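Local coordinates for EST1E (Clostridium proteoclasticum, PDB 2WTM), which hydrolyses feruloyl esters as a promiscuous feruloyl esterase of a rumen bacterium, probably by the serine-histidine-aspartate mechanism of the alpha/beta-hydrolases, at residues 27-33 with 56-62; 34-38 with 163-168; 43-47 with 229-234; 181-186 with 211-215. All blocks are in the same frame, centred on the assembly; numbering follows the deposited sequence.

How the contacts relate
Contact 1 is the buried one: two neighbouring parallel strands in the central sheet, joined by main-chain bonds and aliphatic side chains. Contact 2 lies at the surface, where the loop leaving strand 27-33 meets the hairpin 159-169 through rings and a guanidinium face, beside a bound phosphate. Contacts 3 and 4 are partly buried and mix apolar packing with polar side-chain bonds, from an arginine in one and a glutamine in the other. Helix 43-54 of contact 3 is the connection between the strands of contact 1, and Ile-45 packs on both Ile-32 and His-34. Contact 4 stands apart, its nearest atoms about 13 Å from contacts 1 and 3.

Contact 1: residues 27-33 with 56-62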
loop_
_atom_site.group_PDB
_atom_site.type_symbol
_atom_site.label_atom_id
_atom_site.label_comp_id
_atom_site.label_asym_id
_atom_site.label_seq_id
_atom_site.Cartn_x
_atom_site.Cartn_y
_atom_site.Cartn_z
ATOM N N CYS A 27 20.229 16.942 -17.511
ATOM C CA CYS A 27 21.040 15.964 -16.816
ATOM C C CYS A 27 20.122 14.892 -16.211
ATOM O O CYS A 27 18.907 15.121 -16.089
ATOM C CB CYS A 27 21.840 16.589 -15.686
ATOM S SG CYS A 27 20.912 17.461 -14.454
ATOM N N PRO A 28 20.716 13.742 -15.851
ATOM C CA PRO A 28 19.928 12.716 -15.137
ATOM C C PRO A 28 19.588 13.155 -13.726
ATOM O O PRO A 28 20.187 14.080 -13.180
ATOM C CB PRO A 28 20.852 11.512 -15.098
ATOM C CG PRO A 28 21.954 11.802 -16.082
ATOM C CD PRO A 28 22.107 13.294 -16.057
ATOM N N LEU A 29 18.645 12.466 -13.083
ATOM C CA LEU A 29 18.217 12.805 -11.722
ATOM C C LEU A 29 18.100 11.476 -10.930
ATOM O O LEU A 29 17.497 10.515 -11.441
ATOM C CB LEU A 29 16.855 13.431 -11.739
ATOM C CG LEU A 29 16.247 13.644 -10.363
ATOM C CD1 LEU A 29 16.750 14.876 -9.846
ATOM C CD2 LEU A 29 14.736 13.681 -10.375
ATOM N N CYS A 30 18.698 11.424 -9.751
ATOM C CA CYS A 30 18.521 10.270 -8.855
ATOM C C CYS A 30 17.715 10.675 -7.648
ATOM O O CYS A 30 18.063 11.585 -6.909
ATOM C CB CYS A 30 19.801 9.671 -8.433
ATOM S SG CYS A 30 19.732 8.123 -7.534
ATOM N N ILE A 31 16.597 9.961 -7.421
ATOM C CA ILE A 31 15.798 10.059 -6.225
ATOM C C ILE A 31 16.471 9.214 -5.121
ATOM O O ILE A 31 16.836 8.051 -5.339
ATOM C CB ILE A 31 14.360 9.593 -6.482
ATOM C CG1 ILE A 31 13.660 10.528 -7.491
ATOM C CG2 ILE A 31 13.529 9.639 -5.201
ATOM C CD1 ILE A 31 12.391 9.957 -8.118
ATOM N N ILE A 32 16.612 9.781 -3.938
ATOM C CA ILE A 32 17.323 9.131 -2.814
ATOM C C ILE A 32 16.394 9.099 -1.622
ATOM O O ILE A 32 15.932 10.148 -1.142
ATOM C CB ILE A 32 18.621 9.911 -2.391
ATOM C CG1 ILE A 32 19.509 10.040 -3.629
ATOM C CG2 ILE A 32 19.358 9.129 -1.341
ATOM C CD1 ILE A 32 20.791 10.868 -3.338
ATOM N N ILE A 33 16.166 7.915 -1.086
ATOM C CA ILE A 33 15.263 7.681 0.035
ATOM C C ILE A 33 15.988 7.090 1.259
ATOM O O ILE A 33 16.646 6.051 1.190
ATOM C CB ILE A 33 14.100 6.740 -0.348
ATOM C CG1 ILE A 33 13.410 7.176 -1.645
ATOM C CG2 ILE A 33 13.134 6.594 0.812
ATOM C CD1 ILE A 33 12.791 8.530 -1.620
ATOM N N GLY A 56 27.708 14.475 -12.414
ATOM C CA GLY A 56 26.743 15.066 -13.314
ATOM C C GLY A 56 25.293 14.646 -13.190
ATOM O O GLY A 56 24.520 14.819 -14.106
ATOM N N VAL A 57 24.982 14.099 -12.038
ATOM C CA VAL A 57 23.601 13.608 -11.736
ATOM C C VAL A 57 23.006 14.494 -10.673
ATOM O O VAL A 57 23.498 14.598 -9.559
ATOM C CB VAL A 57 23.667 12.067 -11.347
ATOM C CG1 VAL A 57 22.272 11.507 -10.937
ATOM C CG2 VAL A 57 24.184 11.237 -12.489
ATOM N N ALA A 58 21.890 15.109 -11.041
ATOM C CA ALA A 58 21.108 15.869 -10.055
ATOM C C ALA A 58 20.508 14.843 -9.080
ATOM O O ALA A 58 20.357 13.674 -9.392
ATOM C CB ALA A 58 20.055 16.600 -10.723
ATOM N N THR A 59 20.185 15.319 -7.886
ATOM C CA THR A 59 19.632 14.429 -6.858
ATOM C C THR A 59 18.421 15.061 -6.242
ATOM O O THR A 59 18.343 16.295 -6.062
ATOM C CB THR A 59 20.671 14.111 -5.789
ATOM O OG1 THR A 59 21.220 15.345 -5.228
ATOM C CG2 THR A 59 21.776 13.200 -6.392
ATOM N N LEU A 60 17.472 14.196 -5.852
ATOM C CA LEU A 60 16.288 14.660 -5.151
ATOM C C LEU A 60 16.190 13.757 -3.963
ATOM O O LEU A 60 15.762 12.583 -4.063
ATOM C CB LEU A 60 15.031 14.640 -6.037
ATOM C CG LEU A 60 13.674 15.176 -5.543
ATOM C CD1 LEU A 60 13.835 16.658 -5.151
ATOM C CD2 LEU A 60 12.683 14.996 -6.610
ATOM N N ARG A 61 16.647 14.270 -2.822
ATOM C CA ARG A 61 16.513 13.628 -1.559
ATOM C C ARG A 61 15.154 13.962 -0.977
ATOM O O ARG A 61 14.816 15.138 -0.850
ATOM C CB ARG A 61 17.629 14.038 -0.577
ATOM C CG ARG A 61 19.062 13.640 -0.938
ATOM C CD ARG A 61 20.064 14.321 -0.055
ATOM N NE ARG A 61 20.128 15.755 -0.354
ATOM C CZ ARG A 61 20.514 16.667 0.513
ATOM N NH1 ARG A 61 20.769 16.314 1.731
ATOM N NH2 ARG A 61 20.677 17.950 0.155
ATOM N N ALA A 62 14.332 12.962 -0.600
ATOM C CA ALA A 62 12.986 13.248 -0.072
ATOM C C ALA A 62 12.829 12.602 1.288
ATOM O O ALA A 62 13.167 11.389 1.458
ATOM C CB ALA A 62 11.940 12.637 -1.041
#
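Five main-chain hydrogen bonds join Pro-28, Cys-30 and Ile-32 to Ala-58, Leu-60 and Ala-62. Cys-30 both gives and receives: its N donates to Ala-58 O at 2.8 Å, and its O accepts from Leu-60 N at 2.9 Å. The last bond, from Ala-62 N to Ile-32 O, is longer at 3.3 Å. CA-H groups of the alternate residues close on four of these carbonyls, as between Thr-59 CA and Cys-30 O at 3.2 Å.

On one face of the sheet, Leu-29 carries CG on the far side of CB from its main-chain nitrogen (chi1 172°), and CD1 reaches across to Ala-58 CB at 3.8 Å and on to Leu-60 CB. This side, with Ile-31 and Leu-60, is covered by Val-89, Val-90 and Ala-93 of helix 79-93. On the other face, Ile-32 and Arg-61 lie side by side, with Ile-32 CB 4.0 Å from Arg-61 CG, while Ile-32 CD1 touches Thr-59 CG2. The arginine then bends at chi3 (-70°) and leads away to a salt bridge with Asp-18; Thr-59 OG1 is hydrogen-bonded by Asn-53. Before the second strand, Gly-56 closes helix 43-54 in a Schellman motif, its positive phi turning the chain into the sheet. Strand 27-33, helix 43-54 and strand 58-62 form a beta-alpha-beta crossover, the unit from which the parallel part of the alpha/beta-hydrolase sheet is built.

Contact 2: residues 34-38 with 163-168; sequences HGFTG and WDGRKL. With PO4 (phosphate ion), chain E.
The meeting of Phe-36 and Thr-37 with Trp-163, Arg-166 and Leu-168 is a surface contact of rings, aliphatic groups and a guanidinium face, without a hydrogen bond between the two segments. It joins the loop after strand 27-33 to the hairpin of strands 159-162 and 166-169. Phe-36 and Trp-163 form a T-shaped pair: the phenyl edge points at the indole face, the planes are 85° apart, and CE2 of Phe-36 lies 3.6 Å from CD2 of Trp-163. A trans first torsion (chi1 174°) extends the Phe-36 ring to the hairpin, and Leu-168 CD2 comes up to the same ring's edge, 3.9 Å from CE1. Further along, Thr-37 sits over a face of the Arg-166 guanidinium, its CB 3.6 Å from CZ, while its CG2 packs on Arg-166 CD.

The guanidinium is steadied within its own segment: NH1 donates to Trp-163 O at 3.0 Å, from above that carbonyl's plane. Thr-37 OG1 turns back to donate to Phe-36 O, in the carbonyl plane and on a lone pair. The type II turn from Gly-35 to Gly-38 is closed at Gly-35 O, which accepts from both Gly-38 N and His-34 ND1.

Phe-36 N donates to O4 of the phosphate at 2.8 Å, and Ser-108, Gln-109 and His-228 bind the same ion. The ion probably came from the crystallisation liquor, but its partners suggest that it occupies the active site, with Phe-36 N in a position consistent with an oxyanion-hole donor.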
loop_
_atom_site.group_PDB
_atom_site.type_symbol
_atom_site.label_atom_id
_atom_site.label_comp_id
_atom_site.label_asym_id
_atom_site.label_seq_id
_atom_site.Cartn_x
_atom_site.Cartn_y
_atom_site.Cartn_z
ATOM N N HIS A 34 15.896 7.793 2.392
ATOM C CA HIS A 34 16.515 7.376 3.623
ATOM C C HIS A 34 15.784 6.204 4.314
ATOM O O HIS A 34 14.725 5.747 3.818
ATOM C CB HIS A 34 16.456 8.574 4.564
ATOM C CG HIS A 34 15.076 9.017 4.836
ATOM N ND1 HIS A 34 14.288 8.371 5.774
ATOM C CD2 HIS A 34 14.312 9.991 4.302
ATOM C CE1 HIS A 34 13.086 8.918 5.760
ATOM N NE2 HIS A 34 13.067 9.901 4.882
ATOM N N GLY A 35 16.315 5.782 5.473
ATOM C CA GLY A 35 15.717 4.676 6.213
ATOM C C GLY A 35 14.807 5.059 7.371
ATOM O O GLY A 35 14.425 6.225 7.566
ATOM N N PHE A 36 14.392 4.028 8.090
ATOM C CA PHE A 36 13.444 4.065 9.233
ATOM C C PHE A 36 14.102 4.821 10.350
ATOM O O PHE A 36 15.170 4.423 10.789
ATOM C CB PHE A 36 13.208 2.606 9.609
ATOM C CG PHE A 36 12.380 2.324 10.843
ATOM C CD1 PHE A 36 11.029 2.008 10.751
ATOM C CD2 PHE A 36 12.968 2.114 12.083
ATOM C CE1 PHE A 36 10.251 1.639 11.857
ATOM C CE2 PHE A 36 12.187 1.741 13.169
ATOM C CZ PHE A 36 10.846 1.445 13.050
ATOM N N THR A 37 13.441 5.887 10.782
ATOM C CA THR A 37 13.995 6.922 11.751
ATOM C C THR A 37 14.987 7.883 11.129
ATOM O O THR A 37 15.459 8.836 11.821
ATOM C CB THR A 37 14.609 6.366 13.087
ATOM O OG1 THR A 37 15.950 5.883 12.888
ATOM C CG2 THR A 37 13.747 5.273 13.730
ATOM N N GLY A 38 15.348 7.660 9.872
ATOM C CA GLY A 38 16.351 8.450 9.178
ATOM C C GLY A 38 15.770 9.675 8.542
ATOM O O GLY A 38 14.638 10.100 8.764
ATOM N N TRP A 163 13.474 2.260 19.562
ATOM C CA TRP A 163 14.194 3.227 18.670
ATOM C C TRP A 163 14.292 4.593 19.326
ATOM O O TRP A 163 13.776 5.619 18.854
ATOM C CB TRP A 163 13.455 3.278 17.296
ATOM C CG TRP A 163 13.183 1.899 16.821
ATOM C CD1 TRP A 163 14.074 1.017 16.463
ATOM C CD2 TRP A 163 11.893 1.249 16.695
ATOM N NE1 TRP A 163 13.506 -0.163 16.152
ATOM C CE2 TRP A 163 12.146 -0.039 16.312
ATOM C CE3 TRP A 163 10.571 1.636 16.974
ATOM C CZ2 TRP A 163 11.137 -0.988 16.105
ATOM C CZ3 TRP A 163 9.540 0.663 16.786
ATOM C CH2 TRP A 163 9.824 -0.587 16.346
ATOM N N ASP A 164 14.990 4.679 20.480
ATOM C CA ASP A 164 15.174 6.020 21.065
ATOM C C ASP A 164 13.958 6.876 21.314
ATOM O O ASP A 164 13.893 8.112 21.055
ATOM C CB ASP A 164 16.143 6.828 20.227
ATOM C CG ASP A 164 17.516 6.701 20.691
ATOM O OD1 ASP A 164 17.967 5.543 20.954
ATOM O OD2 ASP A 164 18.155 7.793 20.757
ATOM N N GLY A 165 12.980 6.256 21.924
ATOM C CA GLY A 165 11.838 6.936 22.369
ATOM C C GLY A 165 10.726 7.189 21.370
ATOM O O GLY A 165 9.876 8.050 21.600
ATOM N N ARG A 166 10.702 6.328 20.351
ATOM C CA ARG A 166 9.679 6.430 19.316
ATOM C C ARG A 166 8.598 5.381 19.594
ATOM O O ARG A 166 8.792 4.393 20.342
ATOM C CB ARG A 166 10.300 6.137 17.971
ATOM C CG ARG A 166 11.156 7.310 17.512
ATOM C CD ARG A 166 11.861 6.953 16.278
ATOM N NE ARG A 166 12.558 8.128 15.750
ATOM C CZ ARG A 166 13.842 8.364 15.981
ATOM N NH1 ARG A 166 14.604 7.493 16.650
ATOM N NH2 ARG A 166 14.405 9.473 15.469
ATOM N N LYS A 167 7.475 5.577 18.933
ATOM C CA LYS A 167 6.346 4.697 19.012
ATOM C C LYS A 167 5.975 4.322 17.569
ATOM O O LYS A 167 6.062 5.132 16.690
ATOM C CB LYS A 167 5.148 5.449 19.605
ATOM C CG LYS A 167 5.270 6.056 20.972
ATOM C CD LYS A 167 3.969 6.759 21.327
ATOM C CE LYS A 167 3.868 7.277 22.763
ATOM N NZ LYS A 167 2.490 7.880 22.942
ATOM N N LEU A 168 5.459 3.128 17.382
ATOM C CA LEU A 168 5.048 2.704 16.053
ATOM C C LEU A 168 3.739 1.927 16.170
ATOM O O LEU A 168 3.705 0.910 16.861
ATOM C CB LEU A 168 6.139 1.885 15.401
ATOM C CG LEU A 168 5.915 1.420 13.957
ATOM C CD1 LEU A 168 5.945 2.713 13.048
ATOM C CD2 LEU A 168 6.936 0.400 13.527
HETATM P P PO4 E . 16.993 1.893 8.968
HETATM O O1 PO4 E . 17.880 3.105 8.704
HETATM O O2 PO4 E . 16.491 2.194 10.361
HETATM O O3 PO4 E . 17.845 0.641 9.124
HETATM O O4 PO4 E . 15.896 1.627 7.897
#

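Contact 3: residues 43-47 with 229-234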
loop_
_atom_site.group_PDB
_atom_site.type_symbol
_atom_site.label_atom_id
_atom_site.label_comp_id
_atom_site.label_asym_id
_atom_site.label_seq_id
_atom_site.Cartn_x
_atom_site.Cartn_y
_atom_site.Cartn_z
ATOM N N ARG A 43 24.676 11.552 7.262
ATOM C CA ARG A 43 25.978 11.436 6.646
ATOM C C ARG A 43 26.049 10.562 5.407
ATOM O O ARG A 43 26.624 10.952 4.391
ATOM C CB ARG A 43 26.956 10.862 7.698
ATOM C CG ARG A 43 28.371 10.462 7.225
ATOM C CD ARG A 43 29.141 9.863 8.469
ATOM N NE ARG A 43 30.285 9.009 8.153
ATOM C CZ ARG A 43 30.228 7.688 7.960
ATOM N NH1 ARG A 43 29.072 7.002 7.975
ATOM N NH2 ARG A 43 31.349 7.059 7.711
ATOM N N HIS A 44 25.531 9.335 5.504
ATOM C CA HIS A 44 25.662 8.403 4.392
ATOM C C HIS A 44 24.832 8.835 3.179
ATOM O O HIS A 44 25.202 8.566 2.025
ATOM C CB HIS A 44 25.368 6.967 4.862
ATOM C CG HIS A 44 24.036 6.810 5.521
ATOM N ND1 HIS A 44 23.792 7.258 6.799
ATOM C CD2 HIS A 44 22.876 6.256 5.076
ATOM C CE1 HIS A 44 22.529 6.990 7.110
ATOM N NE2 HIS A 44 21.954 6.405 6.074
ATOM N N ILE A 45 23.678 9.465 3.453
ATOM C CA ILE A 45 22.789 9.997 2.413
ATOM C C ILE A 45 23.455 11.141 1.633
ATOM O O ILE A 45 23.481 11.156 0.395
ATOM C CB ILE A 45 21.425 10.448 2.955
ATOM C CG1 ILE A 45 20.704 9.303 3.680
ATOM C CG2 ILE A 45 20.584 11.116 1.860
ATOM C CD1 ILE A 45 20.343 8.144 2.751
ATOM N N VAL A 46 23.990 12.097 2.410
ATOM C CA VAL A 46 24.682 13.218 1.821
ATOM C C VAL A 46 25.907 12.805 1.045
ATOM O O VAL A 46 26.192 13.375 -0.003
ATOM C CB VAL A 46 24.997 14.257 2.932
ATOM C CG1 VAL A 46 25.939 15.344 2.373
ATOM C CG2 VAL A 46 23.675 14.863 3.454
ATOM N N ALA A 47 26.654 11.816 1.540
ATOM C CA ALA A 47 27.817 11.289 0.821
ATOM C C ALA A 47 27.472 10.724 -0.532
ATOM O O ALA A 47 28.094 11.034 -1.546
ATOM C CB ALA A 47 28.568 10.290 1.689
ATOM N N CYS A 229 25.547 1.595 8.592
ATOM C CA CYS A 229 25.690 2.938 7.989
ATOM C C CYS A 229 27.103 3.253 7.554
ATOM O O CYS A 229 27.467 4.434 7.368
ATOM C CB CYS A 229 25.199 4.035 8.920
ATOM S SG CYS A 229 23.455 4.000 9.337
ATOM N N TYR A 230 27.907 2.209 7.385
ATOM C CA TYR A 230 29.248 2.348 6.825
ATOM C C TYR A 230 30.174 3.248 7.677
ATOM O O TYR A 230 30.771 4.234 7.194
ATOM C CB TYR A 230 29.183 2.773 5.352
ATOM C CG TYR A 230 27.973 2.249 4.621
ATOM C CD1 TYR A 230 27.801 0.882 4.414
ATOM C CD2 TYR A 230 26.999 3.090 4.139
ATOM C CE1 TYR A 230 26.717 0.398 3.694
ATOM C CE2 TYR A 230 25.913 2.604 3.426
ATOM C CZ TYR A 230 25.764 1.270 3.249
ATOM O OH TYR A 230 24.707 0.695 2.557
ATOM N N ASP A 231 30.286 2.885 8.939
ATOM C CA ASP A 231 31.061 3.690 9.907
ATOM C C ASP A 231 32.534 3.635 9.488
ATOM O O ASP A 231 33.254 4.634 9.638
ATOM C CB ASP A 231 30.927 3.146 11.308
ATOM C CG ASP A 231 29.549 3.275 11.887
ATOM O OD1 ASP A 231 28.754 4.105 11.450
ATOM O OD2 ASP A 231 29.299 2.575 12.882
ATOM N N HIS A 232 32.993 2.498 8.958
ATOM C CA HIS A 232 34.429 2.339 8.655
ATOM C C HIS A 232 34.868 2.712 7.257
ATOM O O HIS A 232 36.004 3.196 7.040
ATOM C CB HIS A 232 34.902 0.894 8.884
ATOM C CG HIS A 232 34.403 0.281 10.152
ATOM N ND1 HIS A 232 34.027 -1.046 10.221
ATOM C CD2 HIS A 232 34.221 0.791 11.392
ATOM C CE1 HIS A 232 33.629 -1.322 11.448
ATOM N NE2 HIS A 232 33.719 -0.222 12.174
ATOM N N HIS A 233 34.014 2.444 6.262
ATOM C CA HIS A 233 34.429 2.575 4.872
ATOM C C HIS A 233 33.390 3.148 3.942
ATOM O O HIS A 233 33.179 2.613 2.835
ATOM C CB HIS A 233 34.877 1.234 4.370
ATOM C CG HIS A 233 36.203 0.860 4.910
ATOM N ND1 HIS A 233 37.347 1.572 4.588
ATOM C CD2 HIS A 233 36.568 -0.097 5.787
ATOM C CE1 HIS A 233 38.372 1.031 5.233
ATOM N NE2 HIS A 233 37.921 0.024 5.971
ATOM N N LEU A 234 32.831 4.282 4.370
ATOM C CA LEU A 234 31.857 5.011 3.567
ATOM C C LEU A 234 32.416 5.344 2.192
ATOM O O LEU A 234 31.719 5.307 1.174
ATOM C CB LEU A 234 31.398 6.262 4.287
ATOM C CG LEU A 234 30.396 7.177 3.586
ATOM C CD1 LEU A 234 29.121 6.377 3.150
ATOM C CD2 LEU A 234 30.045 8.319 4.472
#
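Arg-43 stretches from the first turn of helix 43-54 to the main chain of Cys-229 and Tyr-230, its chain extended from CG to NE and its CG anti to the backbone nitrogen (chi1 172°). The guanidinium presents its edge to the carbonyls. NH2 donates to Tyr-230 O at 2.9 Å, nearly straight at 163° and within the guanidinium plane, while NH1 adds weak bonds to Tyr-230 O and to Cys-229 O. Against one face of the same group lies Leu-234 CD2, 3.5 Å from Arg-43 CZ, so that the cation is gripped at an edge by oxygens and covered on a face by a methyl. Asp-231 OD1, 4.5 Å from Arg-43 NH1 and well out of its plane, can contribute little more than its charge.

The loop 229-234 follows His-228, a residue of the probable catalytic triad in this alpha/beta-hydrolase fold, and leads into helix 234-249; the contact therefore sets that loop against the helix that follows the strand 27-33.

His-44 takes the crowded rotamer, with CG between backbone N and carbonyl carbon (chi1 55°). Cys-229 CB lies over one face of the ring, and SG comes in obliquely, 3.8 Å from His-44 CE1; His-107 meets both the ring and the Cys-229 side chain. Leu-234 CD1 approaches His-44 CB, and Leu-234 CD2 also packs on Ala-47 CB at 3.7 Å.

Contact 4: residues 181-186 with 211-215; sequences VEDFVD and FSKQY
Gln-214 reaches across from the last turn of helix 205-214 to Val-185, Asp-186 and Glu-182. Its CB packs on Val-185 CG1. The chain leaves CB pointing away from the backbone nitrogen (chi1 -168°) and runs straight beyond, which takes CG along the same methyl and brings CD closer still, 3.4 Å from Val-185 CG1. At the tip, OE1 lies near Glu-182 CG, whereas NE2 donates to Asp-186 OD1 at 2.8 Å. That bond is nearly straight (167°) and lies in the amide plane, yet it meets the carboxylate from above its own plane, the two flat groups being 78° apart. A weak bond runs from NE2 to Glu-182 O, an oxygen that also accepts Asp-186 N within the helix.

Here helix 181-187 packs against the C-terminal end of helix 205-214, and Met-115 of helix 109-120 touches both Val-185 and Tyr-215. The three helices lie together in one of the two layers that flank the central sheet of the alpha/beta-hydrolase fold.

Val-185 fills the middle. Its CG1 stands over the centre of the Tyr-215 ring in a CH-pi contact, 3.6 Å from CD2, while CG2 turns to Phe-211 CD1 at 3.7 Å. The apolar patch continues to Val-181, where Phe-211 CE1 lies 4.0 Å from Val-181 CG1. At the rim of the tyrosine, one water accepts from Tyr-215 OH at 2.7 Å and donates to Phe-184 O.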
loop_
_atom_site.group_PDB
_atom_site.type_symbol
_atom_site.label_atom_id
_atom_site.label_comp_id
_atom_site.label_asym_id
_atom_site.label_seq_id
_atom_site.Cartn_x
_atom_site.Cartn_y
_atom_site.Cartn_z
ATOM N N VAL A 181 8.208 -9.193 -1.489
ATOM C CA VAL A 181 9.391 -8.536 -2.086
ATOM C C VAL A 181 9.869 -9.205 -3.348
ATOM O O VAL A 181 10.233 -8.571 -4.320
ATOM C CB VAL A 181 10.537 -8.370 -1.029
ATOM C CG1 VAL A 181 11.732 -7.701 -1.627
ATOM C CG2 VAL A 181 10.030 -7.551 0.148
ATOM N N GLU A 182 9.861 -10.532 -3.302
ATOM C CA GLU A 182 10.374 -11.310 -4.421
ATOM C C GLU A 182 9.680 -11.022 -5.737
ATOM O O GLU A 182 10.320 -11.096 -6.822
ATOM C CB GLU A 182 10.264 -12.794 -4.065
ATOM C CG GLU A 182 11.201 -13.323 -3.010
ATOM C CD GLU A 182 10.833 -12.964 -1.542
ATOM O OE1 GLU A 182 9.670 -12.482 -1.263
ATOM O OE2 GLU A 182 11.717 -13.196 -0.663
ATOM N N ASP A 183 8.394 -10.668 -5.691
ATOM C CA ASP A 183 7.620 -10.292 -6.895
ATOM C C ASP A 183 8.228 -9.037 -7.535
ATOM O O ASP A 183 8.353 -8.914 -8.762
ATOM C CB ASP A 183 6.163 -10.021 -6.584
ATOM C CG ASP A 183 5.375 -11.242 -6.297
ATOM O OD1 ASP A 183 5.927 -12.371 -6.352
ATOM O OD2 ASP A 183 4.201 -11.044 -5.952
ATOM N N PHE A 184 8.535 -8.078 -6.672
ATOM C CA PHE A 184 9.111 -6.807 -7.137
ATOM C C PHE A 184 10.558 -6.976 -7.665
ATOM O O PHE A 184 10.965 -6.274 -8.583
ATOM C CB PHE A 184 9.131 -5.721 -6.006
ATOM C CG PHE A 184 7.781 -5.353 -5.451
ATOM C CD1 PHE A 184 7.207 -4.175 -5.790
ATOM C CD2 PHE A 184 7.048 -6.222 -4.653
ATOM C CE1 PHE A 184 5.984 -3.765 -5.272
ATOM C CE2 PHE A 184 5.833 -5.832 -4.091
ATOM C CZ PHE A 184 5.295 -4.605 -4.423
ATOM N N VAL A 185 11.317 -7.844 -7.038
ATOM C CA VAL A 185 12.666 -8.165 -7.537
ATOM C C VAL A 185 12.550 -8.753 -8.952
ATOM O O VAL A 185 13.267 -8.357 -9.882
ATOM C CB VAL A 185 13.399 -9.116 -6.606
ATOM C CG1 VAL A 185 14.685 -9.631 -7.219
ATOM C CG2 VAL A 185 13.683 -8.423 -5.263
ATOM N N ASP A 186 11.643 -9.702 -9.103
ATOM C CA ASP A 186 11.467 -10.305 -10.411
ATOM C C ASP A 186 11.059 -9.338 -11.507
ATOM O O ASP A 186 11.367 -9.556 -12.708
ATOM C CB ASP A 186 10.387 -11.404 -10.307
ATOM C CG ASP A 186 10.926 -12.711 -9.802
ATOM O OD1 ASP A 186 12.178 -12.921 -9.668
ATOM O OD2 ASP A 186 10.049 -13.570 -9.527
ATOM N N PHE A 211 19.136 -11.747 -2.647
ATOM C CA PHE A 211 18.417 -10.900 -3.592
ATOM C C PHE A 211 19.269 -10.545 -4.825
ATOM O O PHE A 211 18.780 -10.500 -5.933
ATOM C CB PHE A 211 17.781 -9.644 -2.936
ATOM C CG PHE A 211 16.574 -9.972 -2.107
ATOM C CD1 PHE A 211 15.441 -10.460 -2.704
ATOM C CD2 PHE A 211 16.595 -9.773 -0.729
ATOM C CE1 PHE A 211 14.294 -10.758 -1.898
ATOM C CE2 PHE A 211 15.497 -10.096 0.077
ATOM C CZ PHE A 211 14.355 -10.582 -0.515
ATOM N N SER A 212 20.561 -10.334 -4.638
ATOM C CA SER A 212 21.443 -10.030 -5.774
ATOM C C SER A 212 21.462 -11.124 -6.822
ATOM O O SER A 212 21.728 -10.859 -7.979
ATOM C CB SER A 212 22.866 -9.728 -5.337
ATOM O OG SER A 212 23.652 -10.886 -4.938
ATOM N N LYS A 213 21.274 -12.360 -6.391
ATOM C CA LYS A 213 21.234 -13.485 -7.316
ATOM C C LYS A 213 19.873 -13.609 -7.966
ATOM O O LYS A 213 19.780 -14.088 -9.087
ATOM C CB LYS A 213 21.624 -14.774 -6.588
ATOM C CG LYS A 213 23.065 -14.707 -6.048
ATOM C CD LYS A 213 23.575 -15.990 -5.506
ATOM C CE LYS A 213 24.708 -15.803 -4.469
ATOM N NZ LYS A 213 25.931 -15.170 -5.010
ATOM N N GLN A 214 18.812 -13.138 -7.291
ATOM C CA GLN A 214 17.482 -13.189 -7.861
ATOM C C GLN A 214 17.251 -12.212 -9.010
ATOM O O GLN A 214 16.550 -12.497 -10.001
ATOM C CB GLN A 214 16.440 -12.958 -6.777
ATOM C CG GLN A 214 15.093 -13.286 -7.274
ATOM C CD GLN A 214 13.988 -12.880 -6.360
ATOM O OE1 GLN A 214 14.171 -12.806 -5.119
ATOM N NE2 GLN A 214 12.792 -12.737 -6.955
ATOM N N TYR A 215 17.803 -11.002 -8.872
ATOM C CA TYR A 215 17.677 -9.992 -9.849
ATOM C C TYR A 215 18.282 -10.477 -11.182
ATOM O O TYR A 215 19.321 -11.209 -11.147
ATOM C CB TYR A 215 18.438 -8.737 -9.368
ATOM C CG TYR A 215 17.601 -7.754 -8.579
ATOM C CD1 TYR A 215 17.975 -7.396 -7.294
ATOM C CD2 TYR A 215 16.484 -7.162 -9.148
ATOM C CE1 TYR A 215 17.205 -6.478 -6.545
ATOM C CE2 TYR A 215 15.735 -6.212 -8.420
ATOM C CZ TYR A 215 16.110 -5.913 -7.095
ATOM O OH TYR A 215 15.331 -5.010 -6.379
HETATM O O HOH W 1 12.942 -4.397 -7.556
HETATM O O HOH W 2 14.530 -11.746 -11.542
#